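Local coordinates for alanine racemase (Actinobacillus succinogenes, PDB 3C3K), which is of unsettled function but has the two-lobed periplasmic-binding-protein-like fold, as in LacI-type regulators, and probably binds a small ligand between the lobes, at residues Q140-G145 and V217-V222. Sequence-based numbering, arbitrary orientation.
Sequences QHRESG and VGFDGV. With GOL (glycerol), chain E.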
loop_
_atom_site.group_PDB
_atom_site.type_symbol
_atom_site.label_atom_id
_atom_site.label_comp_id
_atom_site.label_asym_id
_atom_site.label_seq_id
_atom_site.Cartn_x
_atom_site.Cartn_y
_atom_site.Cartn_z
ATOM N N GLN B 140 16.401 7.457 12.495
ATOM C CA GLN B 140 17.591 7.789 13.312
ATOM C C GLN B 140 17.396 7.311 14.779
ATOM O O GLN B 140 18.293 6.717 15.386
ATOM C CB GLN B 140 17.802 9.285 13.281
ATOM C CG GLN B 140 18.261 9.871 11.866
ATOM C CD GLN B 140 18.196 11.376 11.896
ATOM O OE1 GLN B 140 18.531 11.953 12.885
ATOM N NE2 GLN B 140 17.697 11.993 10.852
ATOM N N HIS B 141 16.211 7.542 15.319
ATOM C CA HIS B 141 15.910 7.215 16.709
ATOM C C HIS B 141 15.889 5.702 16.900
ATOM O O HIS B 141 16.283 5.182 17.973
ATOM C CB HIS B 141 14.502 7.712 17.071
ATOM C CG HIS B 141 14.444 9.166 17.405
ATOM N ND1 HIS B 141 15.574 9.933 17.612
ATOM C CD2 HIS B 141 13.395 9.997 17.560
ATOM C CE1 HIS B 141 15.222 11.169 17.901
ATOM N NE2 HIS B 141 13.902 11.230 17.902
ATOM N N ARG B 142 15.369 4.980 15.902
ATOM C CA ARG B 142 15.310 3.518 16.033
ATOM C C ARG B 142 16.723 2.998 15.987
ATOM O O ARG B 142 17.059 2.119 16.732
ATOM C CB ARG B 142 14.409 2.849 14.964
ATOM C CG ARG B 142 12.826 3.096 15.191
ATOM C CD ARG B 142 11.980 2.697 13.920
ATOM N NE ARG B 142 10.705 3.402 14.001
ATOM C CZ ARG B 142 9.798 3.494 13.051
ATOM N NH1 ARG B 142 9.934 2.806 11.912
ATOM N NH2 ARG B 142 8.710 4.227 13.288
ATOM N N GLU B 143 17.567 3.565 15.128
ATOM C CA GLU B 143 18.980 3.167 15.084
ATOM C C GLU B 143 19.743 3.466 16.392
ATOM O O GLU B 143 20.491 2.621 16.822
ATOM C CB GLU B 143 19.678 3.763 13.841
ATOM C CG GLU B 143 21.134 3.363 13.681
ATOM C CD GLU B 143 21.783 3.744 12.344
ATOM O OE1 GLU B 143 21.258 3.436 11.262
ATOM O OE2 GLU B 143 22.894 4.315 12.360
ATOM N N SER B 144 19.516 4.640 17.034
ATOM C CA SER B 144 20.255 5.039 18.251
ATOM C C SER B 144 19.785 4.158 19.336
ATOM O O SER B 144 20.573 3.683 20.102
ATOM C CB SER B 144 19.858 6.439 18.813
ATOM O OG SER B 144 19.925 7.459 17.902
ATOM N N GLY B 145 18.461 4.054 19.461
ATOM C CA GLY B 145 17.824 3.240 20.473
ATOM C C GLY B 145 18.445 1.837 20.411
ATOM O O GLY B 145 18.870 1.325 21.439
ATOM N N VAL B 217 11.997 -9.366 14.289
ATOM C CA VAL B 217 11.038 -8.397 14.797
ATOM C C VAL B 217 10.902 -7.292 13.748
ATOM O O VAL B 217 11.895 -6.857 13.126
ATOM C CB VAL B 217 11.452 -7.814 16.196
ATOM C CG1 VAL B 217 10.497 -6.652 16.659
ATOM C CG2 VAL B 217 11.524 -8.937 17.217
ATOM N N GLY B 218 9.663 -6.899 13.491
ATOM C CA GLY B 218 9.402 -5.774 12.572
ATOM C C GLY B 218 8.944 -4.471 13.231
ATOM O O GLY B 218 9.263 -4.182 14.382
ATOM N N PHE B 219 8.241 -3.630 12.477
ATOM C CA PHE B 219 7.781 -2.342 13.007
ATOM C C PHE B 219 6.539 -1.861 12.261
ATOM O O PHE B 219 6.494 -1.917 11.042
ATOM C CB PHE B 219 8.903 -1.314 12.964
ATOM C CG PHE B 219 8.915 -0.349 14.126
ATOM C CD1 PHE B 219 7.965 0.660 14.211
ATOM C CD2 PHE B 219 9.881 -0.434 15.112
ATOM C CE1 PHE B 219 7.959 1.569 15.285
ATOM C CE2 PHE B 219 9.896 0.482 16.223
ATOM C CZ PHE B 219 8.902 1.501 16.284
ATOM N N ASP B 220 5.511 -1.500 13.013
ATOM C CA ASP B 220 4.298 -0.806 12.521
ATOM C C ASP B 220 3.006 -1.558 12.755
ATOM O O ASP B 220 1.987 -0.961 13.006
ATOM C CB ASP B 220 4.368 -0.405 11.047
ATOM C CG ASP B 220 5.295 0.787 10.792
ATOM O OD1 ASP B 220 5.793 1.426 11.715
ATOM O OD2 ASP B 220 5.505 1.090 9.634
ATOM N N GLY B 221 3.039 -2.871 12.584
ATOM C CA GLY B 221 1.854 -3.695 12.857
ATOM C C GLY B 221 0.890 -3.603 11.693
ATOM O O GLY B 221 -0.277 -3.429 11.909
ATOM N N VAL B 222 1.397 -3.649 10.445
ATOM C CA VAL B 222 0.554 -3.635 9.226
ATOM C C VAL B 222 0.155 -5.079 8.857
ATOM O O VAL B 222 0.627 -6.013 9.503
ATOM C CB VAL B 222 1.194 -2.842 8.070
ATOM C CG1 VAL B 222 1.215 -1.355 8.405
ATOM C CG2 VAL B 222 2.689 -3.349 7.768
HETATM C C1 GOL E . 6.886 5.745 10.725
HETATM O O1 GOL E . 6.537 5.749 12.095
HETATM C C2 GOL E . 6.678 4.316 10.218
HETATM O O2 GOL E . 7.409 3.453 11.070
HETATM C C3 GOL E . 7.027 4.170 8.734
HETATM O O3 GOL E . 6.889 2.808 8.346
#
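In the interlobe cleft of this periplasmic-binding-protein-like fold, R142 reaches from helix 137-152 to F219 and, through a glycerol probably from the crystallisation liquor, to D220, both in the loop that follows strand 215-217. The arginine and phenylalanine side chains approach from opposite directions and overlap face to face. The guanidinium lies flat on the ring, with planes 14° apart and R142 CZ 3.7 Å from the F219 ring centroid, a stacked cation-pi contact. R142 CD sits over the same ring, 3.9 Å from the F219 centroid, and adds a CH-pi contact. Chi2 and chi3 both near 180° (167° and -159°) stretch the chain out to NE and lay the guanidinium over the ring. Glycerol sits at the guanidinium edge: its O2 accepts from R142 NH1 and R142 NH2, each at 2.7 Å and both bent, one oxygen being shared by two nitrogens, while R142 NH2 also donates to glycerol O1 at 2.9 Å. O2 in turn donates to D220 OD1 (2.7 Å), and glycerol O3 to D220 OD2 (2.6 Å), so the glycerol links guanidinium to carboxylate. R142 NH2 and D220 OD1 themselves stay 4.3 Å apart, related by charge alone. D108 forms a salt bridge with R142 NH2, which should help steady the arginine; N20 and Q237 also hydrogen-bond the glycerol. An arginine and an aspartate gripping polyol hydroxyls, with F219 backing the arginine, are consistent with the ligand pocket of periplasmic-binding-protein-like folds.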